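Local coordinates for glucosamine kinase (PDB 6HWJ), which catalyses the ATP-dependent phosphorylation of D-glucosamine to D-glucosamine 6-phosphate, using magnesium ions, and phosphorylates glucose to a lesser extent, at residues L210-A215 / V365-A370; A335-V340 / Y403-R408; T226-A231 / R381-R386. All coordinates share one frame; numbering follows the deposited sequence.

Contact 1: residues L210-A215 / V365-A370; sequences LTMDQA and VRAWIA
A Met-aromatic contact and an indole-to-backbone hydrogen bond tie the first turn of helix 212-234 to helix 362-386, in the helical lobe of this two-lobed kinase: Met212 and Ala215 both meet Trp368. The indole takes the central place. Its CG stands anti to the backbone N (chi1 172°), which carries the ring across to the other helix, and there Trp368 NE1 donates to Ala215 O over 2.9 Å. The N-H points fairly straight at the oxygen (158°), and the oxygen lies close to the plane of the indole; on the acceptor side, however, the donor stands well above the carbonyl plane and does not follow a lone pair. Ala215 CB approaches Trp368 CD1 from above the ring plane, at 3.9 Å.

Met212 passes obliquely across the root of the indole. Its chain, bent at chi2 and chi3, brings SD within 3.9 Å of Trp368 CB, with the sulfur near the plane of the ring and at its edge, not over a face. The methyl group CE goes on to touch Ala367 CB at 4.0 Å, on the outer side of the contact. A polyethylene glycol fragment, probably from the crystallisation liquor, sits close to the Met212 side chain. Val202 and Leu205 of helix 194-207 also touch Trp368, so a third helix packs against the indole.

Just before Met212, Thr211 is the N-cap of helix 212-234 and forms a capping box with Gln214. Gln214 N donates to Thr211 OG1 at 3.1 Å, and Thr211 N returns a nearly straight bond to Gln214 OE1 at 2.9 Å.

Contact 2: residues A335-V340 / Y403-R408; sequences AALDVV and YAQEVR
This is a small apolar helix-to-helix contact beside the sugar site, where the start of helix 335-356 meets helix 398-416 through Leu337, Val340 and Gln405. Gln405 does all the touching from its helix. Its CB points toward the partner, and CG rests on Val340 CG2 at 3.8 Å. The bend at chi2 (-78°) then folds the amide back, so that NE2 meets that same methyl as well as Leu337 CD1, the latter at 3.9 Å. The Leu337 side chain meets the glutamine at about a right angle.

Gln405 belongs to a segment inferred to determine substrate specificity, and its side chain is about 5 Å from that of Glu409, which binds D-glucosamine. On the far side of helix 335-356, Asp338 takes hydrogen bonds from the backbone N of His298 and Gly299, next to Asp300, which also binds D-glucosamine.

No hydrogen bond joins the two segments, although one partner is an amide. Across these two segments the glutamine is held by van der Waals contact only, and neither Leu337 nor Val340 can fix the rotation of its amide by a directed bond.

Contact 3: residues T226-A231 / R381-R386; sequences TARMHA and RTTLAR
Helices 226-231 and 381-386 run in roughly the same direction, their N-to-C axes 38° apart (signed crossing angle -38°) and 8.6 Å from each other at closest approach. This is close helix packing on an alanine, in the helical lobe of the kinase. Ala227 is at the centre, its CA 5.4 Å from Leu384 CA, and its short side chain lets the backbones come this near.

Two side chains of the partner helix close on that methyl. Thr383 presents its methyl branch: CG2, anti to the backbone N (chi1 -61° for OG1), lies 3.5 Å from Ala227 CB. The hydroxyl is turned elsewhere and makes hydrogen bonds with Ala379 O, one turn earlier in its own helix, and with Thr224 OG1 on the other helix, about a turn before Ala227. Thus the threonine gives its apolar side to the alanine and its polar side to a second link between the same two helices. Leu384 arrives from beside the alanine, with CD2 at 3.7 Å from Ala227 CB; Phe393, in the loop after helix 362-386, also touches this leucine.

On the exposed side, the extended chain of Arg228 passes obliquely by Thr383, and its CG is 4.0 Å from Thr383 CG2. The charged end has its own partner, as NH1 forms a salt bridge with Glu162. That acidic partner probably eases the like charge of Arg386, whose NH1 is 5.8 Å from Arg228 NH2.

In the fold
Contacts 1 and 3 join the same pair of helices, 212-234 and 362-386, at places whose centres lie about 23 Å apart: contact 1 near the outer end of the helical lobe, contact 3 farther in. The first uses bulky side chains and a hydrogen bond, the second a small alanine under methyl groups, with no hydrogen bond between the two segments themselves. Contact 2, with its centre nearest that of the chain, brings in helices 335-356 and 398-416 beside the sugar site; all three are only partly buried. Contacts 2 and 3 meet directly: Asp338 OD2 and His230 NE2 are 2.7 Å apart, a probable hydrogen bond, while His230 ND1 pairs with Tyr380 OH of helix 362-386.

Contact 1: residues L210-A215 / V365-A370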
ATOM      1  N   LEU A 210     -22.808  14.787  14.541  1.00 40.39           N
ATOM      2  CA  LEU A 210     -23.092  13.371  14.386  1.00 39.43           C
ATOM      3  C   LEU A 210     -23.253  12.754  15.770  1.00 37.32           C
ATOM      4  O   LEU A 210     -22.652  13.210  16.737  1.00 35.33           O
ATOM      5  CB  LEU A 210     -21.976  12.639  13.643  1.00 39.39           C
ATOM      6  CG  LEU A 210     -21.703  13.031  12.195  1.00 39.37           C
ATOM      7  CD1 LEU A 210     -20.480  12.272  11.706  1.00 40.78           C
ATOM      8  CD2 LEU A 210     -22.885  12.735  11.308  1.00 38.78           C
ATOM      9  N   THR A 211     -24.082  11.726  15.857  1.00 35.70           N
ATOM     10  CA  THR A 211     -24.168  10.930  17.065  1.00 34.18           C
ATOM     11  C   THR A 211     -23.008   9.948  17.118  1.00 34.48           C
ATOM     12  O   THR A 211     -22.350   9.677  16.110  1.00 31.62           O
ATOM     13  CB  THR A 211     -25.471  10.143  17.099  1.00 34.95           C
ATOM     14  OG1 THR A 211     -25.479   9.230  15.999  1.00 30.56           O
ATOM     15  CG2 THR A 211     -26.652  11.085  16.993  1.00 36.05           C
ATOM     16  N   MET A 212     -22.776   9.397  18.315  1.00 30.41           N
ATOM     17  CA  MET A 212     -21.774   8.352  18.453  1.00 33.86           C
ATOM     18  C   MET A 212     -22.050   7.201  17.496  1.00 31.25           C
ATOM     19  O   MET A 212     -21.137   6.703  16.826  1.00 28.09           O
ATOM     20  CB  MET A 212     -21.739   7.849  19.906  1.00 34.14           C
ATOM     21  CG  MET A 212     -20.641   6.839  20.189  1.00 32.27           C
ATOM     22  SD  MET A 212     -18.989   7.480  19.910  1.00 36.56           S
ATOM     23  CE  MET A 212     -18.796   8.589  21.297  1.00 33.63           C
ATOM     24  N   ASP A 213     -23.316   6.771  17.398  1.00 33.38           N
ATOM     25  CA  ASP A 213     -23.657   5.679  16.487  1.00 32.75           C
ATOM     26  C   ASP A 213     -23.235   6.007  15.062  1.00 34.47           C
ATOM     27  O   ASP A 213     -22.655   5.169  14.360  1.00 33.45           O
ATOM     28  CB  ASP A 213     -25.157   5.395  16.542  1.00 40.08           C
ATOM     29  CG  ASP A 213     -25.575   4.325  15.572  1.00 37.07           C
ATOM     30  OD1 ASP A 213     -25.267   3.147  15.837  1.00 37.28           O
ATOM     31  OD2 ASP A 213     -26.182   4.662  14.527  1.00 37.99           O
ATOM     32  N   GLN A 214     -23.537   7.223  14.607  1.00 33.35           N
ATOM     33  CA  GLN A 214     -23.205   7.605  13.248  1.00 29.50           C
ATOM     34  C   GLN A 214     -21.699   7.672  13.056  1.00 28.11           C
ATOM     35  O   GLN A 214     -21.180   7.270  12.009  1.00 25.08           O
ATOM     36  CB  GLN A 214     -23.834   8.953  12.910  1.00 31.23           C
ATOM     37  CG  GLN A 214     -25.335   8.876  12.760  1.00 32.85           C
ATOM     38  CD  GLN A 214     -25.978  10.243  12.769  1.00 42.42           C
ATOM     39  OE1 GLN A 214     -25.486  11.181  13.409  1.00 39.32           O
ATOM     40  NE2 GLN A 214     -27.097  10.363  12.060  1.00 46.91           N
ATOM     41  N   ALA A 215     -20.990   8.190  14.059  1.00 25.13           N
ATOM     42  CA  ALA A 215     -19.537   8.306  13.934  1.00 28.72           C
ATOM     43  C   ALA A 215     -18.839   6.959  14.068  1.00 27.94           C
ATOM     44  O   ALA A 215     -17.697   6.824  13.614  1.00 25.38           O
ATOM     45  CB  ALA A 215     -18.996   9.278  14.968  1.00 27.85           C
ATOM     46  N   VAL A 365     -14.457  12.245  21.917  1.00 34.74           N
ATOM     47  CA  VAL A 365     -13.485  11.692  20.977  1.00 32.78           C
ATOM     48  C   VAL A 365     -12.806  10.468  21.583  1.00 32.35           C
ATOM     49  O   VAL A 365     -12.626   9.442  20.916  1.00 30.37           O
ATOM     50  CB  VAL A 365     -12.452  12.761  20.575  1.00 32.02           C
ATOM     51  CG1 VAL A 365     -11.408  12.166  19.627  1.00 34.50           C
ATOM     52  CG2 VAL A 365     -13.127  13.958  19.945  1.00 31.73           C
ATOM     53  N   ARG A 366     -12.429  10.544  22.860  1.00 36.90           N
ATOM     54  CA  ARG A 366     -11.747   9.413  23.485  1.00 40.84           C
ATOM     55  C   ARG A 366     -12.692   8.232  23.665  1.00 37.08           C
ATOM     56  O   ARG A 366     -12.289   7.078  23.485  1.00 35.68           O
ATOM     57  CB  ARG A 366     -11.148   9.842  24.827  1.00 50.72           C
ATOM     58  CG  ARG A 366     -10.036  10.883  24.683  1.00 61.94           C
ATOM     59  CD  ARG A 366      -9.456  11.290  26.026  1.00 74.93           C
ATOM     60  NE  ARG A 366      -8.670  10.223  26.642  1.00 85.60           N
ATOM     61  CZ  ARG A 366      -8.175  10.274  27.875  1.00 96.42           C
ATOM     62  NH1 ARG A 366      -8.386  11.340  28.639  1.00 99.24           N
ATOM     63  NH2 ARG A 366      -7.471   9.256  28.348  1.00100.89           N
ATOM     64  N   ALA A 367     -13.960   8.500  23.978  1.00 36.31           N
ATOM     65  CA  ALA A 367     -14.958   7.440  23.975  1.00 36.08           C
ATOM     66  C   ALA A 367     -15.059   6.808  22.596  1.00 33.44           C
ATOM     67  O   ALA A 367     -15.187   5.581  22.467  1.00 32.56           O
ATOM     68  CB  ALA A 367     -16.317   7.993  24.398  1.00 39.07           C
ATOM     69  N   TRP A 368     -14.964   7.628  21.548  1.00 29.42           N
ATOM     70  CA  TRP A 368     -15.045   7.106  20.190  1.00 29.47           C
ATOM     71  C   TRP A 368     -13.821   6.257  19.853  1.00 32.34           C
ATOM     72  O   TRP A 368     -13.935   5.227  19.170  1.00 32.19           O
ATOM     73  CB  TRP A 368     -15.193   8.273  19.188  1.00 26.59           C
ATOM     74  CG  TRP A 368     -15.098   7.833  17.756  1.00 25.97           C
ATOM     75  CD1 TRP A 368     -16.129   7.489  16.930  1.00 27.52           C
ATOM     76  CD2 TRP A 368     -13.899   7.666  17.000  1.00 25.44           C
ATOM     77  NE1 TRP A 368     -15.635   7.122  15.686  1.00 29.41           N
ATOM     78  CE2 TRP A 368     -14.271   7.216  15.711  1.00 27.08           C
ATOM     79  CE3 TRP A 368     -12.537   7.871  17.279  1.00 26.68           C
ATOM     80  CZ2 TRP A 368     -13.334   6.963  14.703  1.00 25.50           C
ATOM     81  CZ3 TRP A 368     -11.609   7.623  16.276  1.00 25.01           C
ATOM     82  CH2 TRP A 368     -12.007   7.184  15.003  1.00 25.70           C
ATOM     83  N   ILE A 369     -12.635   6.674  20.302  1.00 32.12           N
ATOM     84  CA  ILE A 369     -11.436   5.876  20.056  1.00 30.08           C
ATOM     85  C   ILE A 369     -11.630   4.448  20.555  1.00 28.57           C
ATOM     86  O   ILE A 369     -11.384   3.473  19.829  1.00 27.85           O
ATOM     87  CB  ILE A 369     -10.208   6.535  20.711  1.00 31.76           C
ATOM     88  CG1 ILE A 369      -9.869   7.845  19.990  1.00 32.25           C
ATOM     89  CG2 ILE A 369      -9.010   5.564  20.690  1.00 30.87           C
ATOM     90  CD1 ILE A 369      -8.700   8.599  20.613  1.00 33.10           C
ATOM     91  N   ALA A 370     -12.054   4.305  21.817  1.00 30.35           N
ATOM     92  CA  ALA A 370     -12.242   2.980  22.388  1.00 33.16           C
ATOM     93  C   ALA A 370     -13.370   2.234  21.683  1.00 34.86           C
ATOM     94  O   ALA A 370     -13.223   1.058  21.315  1.00 32.46           O
ATOM     95  CB  ALA A 370     -12.533   3.098  23.890  1.00 32.97           C
TER

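Contact 2: residues A335-V340 / Y403-R408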
ATOM      1  N   ALA A 335      -2.465 -11.744   9.151  1.00 31.49           N
ATOM      2  CA  ALA A 335      -3.593 -10.855   8.903  1.00 31.83           C
ATOM      3  C   ALA A 335      -3.754  -9.840  10.028  1.00 29.25           C
ATOM      4  O   ALA A 335      -4.153  -8.690   9.781  1.00 26.32           O
ATOM      5  CB  ALA A 335      -4.880 -11.668   8.731  1.00 29.27           C
ATOM      6  N   ALA A 336      -3.421 -10.223  11.259  1.00 26.96           N
ATOM      7  CA  ALA A 336      -3.528  -9.295  12.369  1.00 25.83           C
ATOM      8  C   ALA A 336      -2.669  -8.055  12.166  1.00 26.48           C
ATOM      9  O   ALA A 336      -2.941  -7.014  12.779  1.00 26.17           O
ATOM     10  CB  ALA A 336      -3.147  -9.987  13.677  1.00 26.69           C
ATOM     11  N   LEU A 337      -1.637  -8.131  11.324  1.00 26.08           N
ATOM     12  CA  LEU A 337      -0.846  -6.948  11.025  1.00 25.62           C
ATOM     13  C   LEU A 337      -1.699  -5.854  10.385  1.00 24.92           C
ATOM     14  O   LEU A 337      -1.630  -4.682  10.782  1.00 25.36           O
ATOM     15  CB  LEU A 337       0.325  -7.322  10.108  1.00 27.76           C
ATOM     16  CG  LEU A 337       1.178  -6.130   9.668  1.00 31.67           C
ATOM     17  CD1 LEU A 337       1.967  -5.572  10.854  1.00 30.60           C
ATOM     18  CD2 LEU A 337       2.144  -6.533   8.534  1.00 38.71           C
ATOM     19  N   ASP A 338      -2.509  -6.208   9.378  1.00 27.47           N
ATOM     20  CA  ASP A 338      -3.429  -5.219   8.806  1.00 23.23           C
ATOM     21  C   ASP A 338      -4.411  -4.738   9.860  1.00 27.40           C
ATOM     22  O   ASP A 338      -4.788  -3.556   9.884  1.00 28.18           O
ATOM     23  CB  ASP A 338      -4.206  -5.789   7.620  1.00 25.16           C
ATOM     24  CG  ASP A 338      -3.347  -6.023   6.379  1.00 26.96           C
ATOM     25  OD1 ASP A 338      -2.256  -5.420   6.236  1.00 25.52           O
ATOM     26  OD2 ASP A 338      -3.803  -6.816   5.523  1.00 27.97           O
ATOM     27  N   VAL A 339      -4.885  -5.658  10.707  1.00 28.94           N
ATOM     28  CA  VAL A 339      -5.879  -5.305  11.723  1.00 27.52           C
ATOM     29  C   VAL A 339      -5.328  -4.222  12.636  1.00 27.07           C
ATOM     30  O   VAL A 339      -5.982  -3.200  12.863  1.00 26.02           O
ATOM     31  CB  VAL A 339      -6.300  -6.548  12.521  1.00 29.15           C
ATOM     32  CG1 VAL A 339      -7.090  -6.158  13.737  1.00 29.82           C
ATOM     33  CG2 VAL A 339      -7.096  -7.512  11.644  1.00 30.35           C
ATOM     34  N   VAL A 340      -4.105  -4.420  13.153  1.00 29.03           N
ATOM     35  CA  VAL A 340      -3.549  -3.447  14.082  1.00 28.00           C
ATOM     36  C   VAL A 340      -3.194  -2.160  13.364  1.00 24.37           C
ATOM     37  O   VAL A 340      -3.249  -1.078  13.957  1.00 27.36           O
ATOM     38  CB  VAL A 340      -2.326  -4.011  14.835  1.00 29.48           C
ATOM     39  CG1 VAL A 340      -2.720  -5.230  15.656  1.00 29.68           C
ATOM     40  CG2 VAL A 340      -1.176  -4.314  13.884  1.00 32.03           C
ATOM     41  N   TYR A 403       1.564  -2.582  19.854  1.00 31.62           N
ATOM     42  CA  TYR A 403       2.641  -1.848  20.490  1.00 30.41           C
ATOM     43  C   TYR A 403       3.687  -1.456  19.456  1.00 29.06           C
ATOM     44  O   TYR A 403       4.160  -0.320  19.442  1.00 30.60           O
ATOM     45  CB  TYR A 403       3.266  -2.685  21.616  1.00 34.69           C
ATOM     46  CG  TYR A 403       2.422  -2.811  22.878  1.00 39.45           C
ATOM     47  CD1 TYR A 403       1.212  -2.139  23.013  1.00 40.36           C
ATOM     48  CD2 TYR A 403       2.854  -3.591  23.947  1.00 41.54           C
ATOM     49  CE1 TYR A 403       0.452  -2.254  24.179  1.00 41.57           C
ATOM     50  CE2 TYR A 403       2.110  -3.700  25.105  1.00 44.23           C
ATOM     51  CZ  TYR A 403       0.903  -3.032  25.211  1.00 44.80           C
ATOM     52  OH  TYR A 403       0.153  -3.152  26.371  1.00 46.18           O
ATOM     53  N   ALA A 404       4.060  -2.392  18.574  1.00 27.78           N
ATOM     54  CA  ALA A 404       5.080  -2.106  17.570  1.00 29.60           C
ATOM     55  C   ALA A 404       4.622  -1.003  16.614  1.00 30.73           C
ATOM     56  O   ALA A 404       5.443  -0.212  16.132  1.00 29.47           O
ATOM     57  CB  ALA A 404       5.408  -3.375  16.793  1.00 26.98           C
ATOM     58  N   GLN A 405       3.326  -0.948  16.322  1.00 29.57           N
ATOM     59  CA  GLN A 405       2.803   0.124  15.482  1.00 33.80           C
ATOM     60  C   GLN A 405       3.034   1.474  16.144  1.00 32.55           C
ATOM     61  O   GLN A 405       3.491   2.425  15.500  1.00 32.74           O
ATOM     62  CB  GLN A 405       1.315  -0.081  15.209  1.00 39.90           C
ATOM     63  CG  GLN A 405       0.972  -1.221  14.285  1.00 51.84           C
ATOM     64  CD  GLN A 405       1.205  -0.887  12.817  1.00 58.94           C
ATOM     65  OE1 GLN A 405       1.477   0.266  12.458  1.00 57.30           O
ATOM     66  NE2 GLN A 405       1.098  -1.899  11.963  1.00 60.70           N
ATOM     67  N   GLU A 406       2.722   1.573  17.443  1.00 28.28           N
ATOM     68  CA  GLU A 406       2.900   2.843  18.150  1.00 30.38           C
ATOM     69  C   GLU A 406       4.372   3.235  18.212  1.00 31.81           C
ATOM     70  O   GLU A 406       4.716   4.419  18.071  1.00 30.70           O
ATOM     71  CB  GLU A 406       2.293   2.749  19.556  1.00 29.45           C
ATOM     72  CG  GLU A 406       0.817   2.359  19.573  1.00 31.03           C
ATOM     73  CD  GLU A 406      -0.074   3.385  18.857  1.00 33.46           C
ATOM     74  OE1 GLU A 406       0.371   4.524  18.666  1.00 34.38           O
ATOM     75  OE2 GLU A 406      -1.217   3.050  18.485  1.00 35.82           O
ATOM     76  N   VAL A 407       5.268   2.252  18.392  1.00 30.06           N
ATOM     77  CA  VAL A 407       6.690   2.550  18.388  1.00 28.41           C
ATOM     78  C   VAL A 407       7.132   3.101  17.036  1.00 33.16           C
ATOM     79  O   VAL A 407       8.005   3.979  16.968  1.00 33.19           O
ATOM     80  CB  VAL A 407       7.496   1.294  18.770  1.00 35.65           C
ATOM     81  CG1 VAL A 407       8.984   1.550  18.633  1.00 38.14           C
ATOM     82  CG2 VAL A 407       7.138   0.852  20.191  1.00 35.00           C
ATOM     83  N   ARG A 408       6.554   2.595  15.947  1.00 35.76           N
ATOM     84  CA  ARG A 408       6.872   3.134  14.627  1.00 39.44           C
ATOM     85  C   ARG A 408       6.506   4.612  14.525  1.00 30.02           C
ATOM     86  O   ARG A 408       7.146   5.359  13.777  1.00 29.82           O
ATOM     87  CB  ARG A 408       6.144   2.350  13.526  1.00 48.52           C
ATOM     88  CG  ARG A 408       6.665   0.943  13.268  1.00 63.39           C
ATOM     89  CD  ARG A 408       8.126   0.924  12.847  1.00 76.74           C
ATOM     90  NE  ARG A 408       8.428   1.903  11.807  1.00 86.26           N
ATOM     91  CZ  ARG A 408       9.620   2.041  11.231  1.00 93.52           C
ATOM     92  NH1 ARG A 408       9.802   2.962  10.300  1.00 94.39           N
ATOM     93  NH2 ARG A 408      10.629   1.254  11.583  1.00 97.45           N
TER

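Contact 3: residues T226-A231 / R381-R386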
ATOM      1  N   THR A 226     -11.982  -5.005   5.727  1.00 22.64           N
ATOM      2  CA  THR A 226     -10.739  -5.707   6.012  1.00 23.91           C
ATOM      3  C   THR A 226     -10.945  -7.219   6.025  1.00 26.75           C
ATOM      4  O   THR A 226     -10.094  -7.965   5.526  1.00 24.84           O
ATOM      5  CB  THR A 226     -10.179  -5.243   7.360  1.00 24.43           C
ATOM      6  OG1 THR A 226     -10.112  -3.809   7.395  1.00 23.27           O
ATOM      7  CG2 THR A 226      -8.784  -5.833   7.597  1.00 24.22           C
ATOM      8  N   ALA A 227     -12.074  -7.682   6.572  1.00 26.05           N
ATOM      9  CA  ALA A 227     -12.361  -9.115   6.607  1.00 27.09           C
ATOM     10  C   ALA A 227     -12.648  -9.667   5.217  1.00 26.30           C
ATOM     11  O   ALA A 227     -12.174 -10.761   4.861  1.00 26.74           O
ATOM     12  CB  ALA A 227     -13.539  -9.402   7.545  1.00 29.22           C
ATOM     13  N   ARG A 228     -13.415  -8.931   4.411  1.00 23.69           N
ATOM     14  CA  ARG A 228     -13.647  -9.334   3.029  1.00 25.38           C
ATOM     15  C   ARG A 228     -12.333  -9.369   2.250  1.00 27.59           C
ATOM     16  O   ARG A 228     -12.102 -10.276   1.434  1.00 23.86           O
ATOM     17  CB  ARG A 228     -14.634  -8.376   2.359  1.00 26.78           C
ATOM     18  CG  ARG A 228     -16.055  -8.436   2.920  1.00 28.10           C
ATOM     19  CD  ARG A 228     -16.906  -7.288   2.364  1.00 27.55           C
ATOM     20  NE  ARG A 228     -18.307  -7.434   2.774  1.00 26.22           N
ATOM     21  CZ  ARG A 228     -19.246  -6.511   2.576  1.00 30.03           C
ATOM     22  NH1 ARG A 228     -18.943  -5.352   1.997  1.00 29.14           N
ATOM     23  NH2 ARG A 228     -20.488  -6.740   2.972  1.00 29.42           N
ATOM     24  N   MET A 229     -11.492  -8.359   2.454  1.00 23.33           N
ATOM     25  CA  MET A 229     -10.179  -8.306   1.811  1.00 27.93           C
ATOM     26  C   MET A 229      -9.339  -9.524   2.195  1.00 28.25           C
ATOM     27  O   MET A 229      -8.819 -10.234   1.319  1.00 27.79           O
ATOM     28  CB  MET A 229      -9.478  -7.000   2.209  1.00 24.35           C
ATOM     29  CG  MET A 229      -8.126  -6.765   1.549  1.00 27.97           C
ATOM     30  SD  MET A 229      -7.362  -5.219   2.141  1.00 25.93           S
ATOM     31  CE  MET A 229      -6.779  -5.733   3.753  1.00 29.60           C
ATOM     32  N   HIS A 230      -9.234  -9.813   3.502  1.00 26.43           N
ATOM     33  CA  HIS A 230      -8.403 -10.938   3.933  1.00 29.16           C
ATOM     34  C   HIS A 230      -8.955 -12.275   3.446  1.00 27.81           C
ATOM     35  O   HIS A 230      -8.194 -13.158   3.040  1.00 29.16           O
ATOM     36  CB  HIS A 230      -8.264 -10.943   5.457  1.00 25.50           C
ATOM     37  CG  HIS A 230      -7.369  -9.875   5.982  1.00 26.82           C
ATOM     38  ND1 HIS A 230      -7.394  -9.463   7.298  1.00 29.52           N
ATOM     39  CD2 HIS A 230      -6.413  -9.138   5.374  1.00 25.86           C
ATOM     40  CE1 HIS A 230      -6.490  -8.517   7.470  1.00 29.20           C
ATOM     41  NE2 HIS A 230      -5.888  -8.299   6.314  1.00 27.00           N
ATOM     42  N   ALA A 231     -10.272 -12.449   3.482  1.00 28.91           N
ATOM     43  CA  ALA A 231     -10.860 -13.702   3.025  1.00 32.19           C
ATOM     44  C   ALA A 231     -10.510 -13.966   1.569  1.00 30.04           C
ATOM     45  O   ALA A 231     -10.238 -15.106   1.186  1.00 30.92           O
ATOM     46  CB  ALA A 231     -12.378 -13.681   3.220  1.00 34.25           C
ATOM     47  N   ARG A 381     -14.472  -9.665  12.972  1.00 31.15           N
ATOM     48  CA  ARG A 381     -14.690 -11.050  13.399  1.00 31.23           C
ATOM     49  C   ARG A 381     -15.999 -11.604  12.858  1.00 35.18           C
ATOM     50  O   ARG A 381     -16.049 -12.736  12.358  1.00 36.03           O
ATOM     51  CB  ARG A 381     -14.689 -11.153  14.929  1.00 35.66           C
ATOM     52  CG  ARG A 381     -13.308 -11.088  15.578  1.00 38.65           C
ATOM     53  CD  ARG A 381     -13.365 -11.582  17.018  1.00 42.19           C
ATOM     54  NE  ARG A 381     -12.056 -11.614  17.656  1.00 43.95           N
ATOM     55  CZ  ARG A 381     -11.586 -10.657  18.454  1.00 47.91           C
ATOM     56  NH1 ARG A 381     -12.316  -9.578  18.718  1.00 49.67           N
ATOM     57  NH2 ARG A 381     -10.383 -10.779  18.987  1.00 48.29           N
ATOM     58  N   THR A 382     -17.084 -10.820  12.955  1.00 34.66           N
ATOM     59  CA  THR A 382     -18.375 -11.282  12.445  1.00 35.57           C
ATOM     60  C   THR A 382     -18.305 -11.567  10.948  1.00 32.50           C
ATOM     61  O   THR A 382     -18.845 -12.570  10.473  1.00 31.09           O
ATOM     62  CB  THR A 382     -19.462 -10.249  12.740  1.00 38.01           C
ATOM     63  OG1 THR A 382     -19.505  -9.988  14.140  1.00 38.58           O
ATOM     64  CG2 THR A 382     -20.837 -10.758  12.303  1.00 39.97           C
ATOM     65  N   THR A 383     -17.648 -10.692  10.188  1.00 30.73           N
ATOM     66  CA  THR A 383     -17.547 -10.900   8.744  1.00 28.95           C
ATOM     67  C   THR A 383     -16.664 -12.097   8.410  1.00 30.80           C
ATOM     68  O   THR A 383     -17.038 -12.941   7.574  1.00 30.25           O
ATOM     69  CB  THR A 383     -17.046  -9.630   8.071  1.00 31.23           C
ATOM     70  OG1 THR A 383     -17.969  -8.563   8.320  1.00 31.45           O
ATOM     71  CG2 THR A 383     -16.915  -9.824   6.552  1.00 33.78           C
ATOM     72  N   LEU A 384     -15.506 -12.227   9.079  1.00 29.22           N
ATOM     73  CA  LEU A 384     -14.697 -13.427   8.867  1.00 32.67           C
ATOM     74  C   LEU A 384     -15.517 -14.692   9.118  1.00 33.86           C
ATOM     75  O   LEU A 384     -15.417 -15.671   8.368  1.00 35.48           O
ATOM     76  CB  LEU A 384     -13.469 -13.435   9.764  1.00 31.59           C
ATOM     77  CG  LEU A 384     -12.304 -12.526   9.394  1.00 31.16           C
ATOM     78  CD1 LEU A 384     -11.115 -12.812  10.335  1.00 30.10           C
ATOM     79  CD2 LEU A 384     -11.874 -12.703   7.949  1.00 32.69           C
ATOM     80  N   ALA A 385     -16.336 -14.694  10.178  1.00 32.82           N
ATOM     81  CA  ALA A 385     -17.131 -15.878  10.480  1.00 33.25           C
ATOM     82  C   ALA A 385     -18.200 -16.104   9.410  1.00 35.02           C
ATOM     83  O   ALA A 385     -18.419 -17.237   8.966  1.00 33.42           O
ATOM     84  CB  ALA A 385     -17.776 -15.744  11.864  1.00 35.00           C
ATOM     85  N   ARG A 386     -18.865 -15.037   8.975  1.00 35.61           N
ATOM     86  CA  ARG A 386     -19.835 -15.153   7.887  1.00 36.43           C
ATOM     87  C   ARG A 386     -19.197 -15.718   6.623  1.00 36.74           C
ATOM     88  O   ARG A 386     -19.860 -16.414   5.847  1.00 37.48           O
ATOM     89  CB  ARG A 386     -20.446 -13.784   7.606  1.00 37.53           C
ATOM     90  CG  ARG A 386     -21.602 -13.789   6.649  1.00 44.51           C
ATOM     91  CD  ARG A 386     -22.214 -12.386   6.524  1.00 46.29           C
ATOM     92  NE  ARG A 386     -23.546 -12.435   5.926  1.00 48.87           N
ATOM     93  CZ  ARG A 386     -24.320 -11.370   5.730  1.00 47.42           C
ATOM     94  NH1 ARG A 386     -23.904 -10.164   6.093  1.00 40.40           N
ATOM     95  NH2 ARG A 386     -25.520 -11.520   5.176  1.00 50.70           N
TER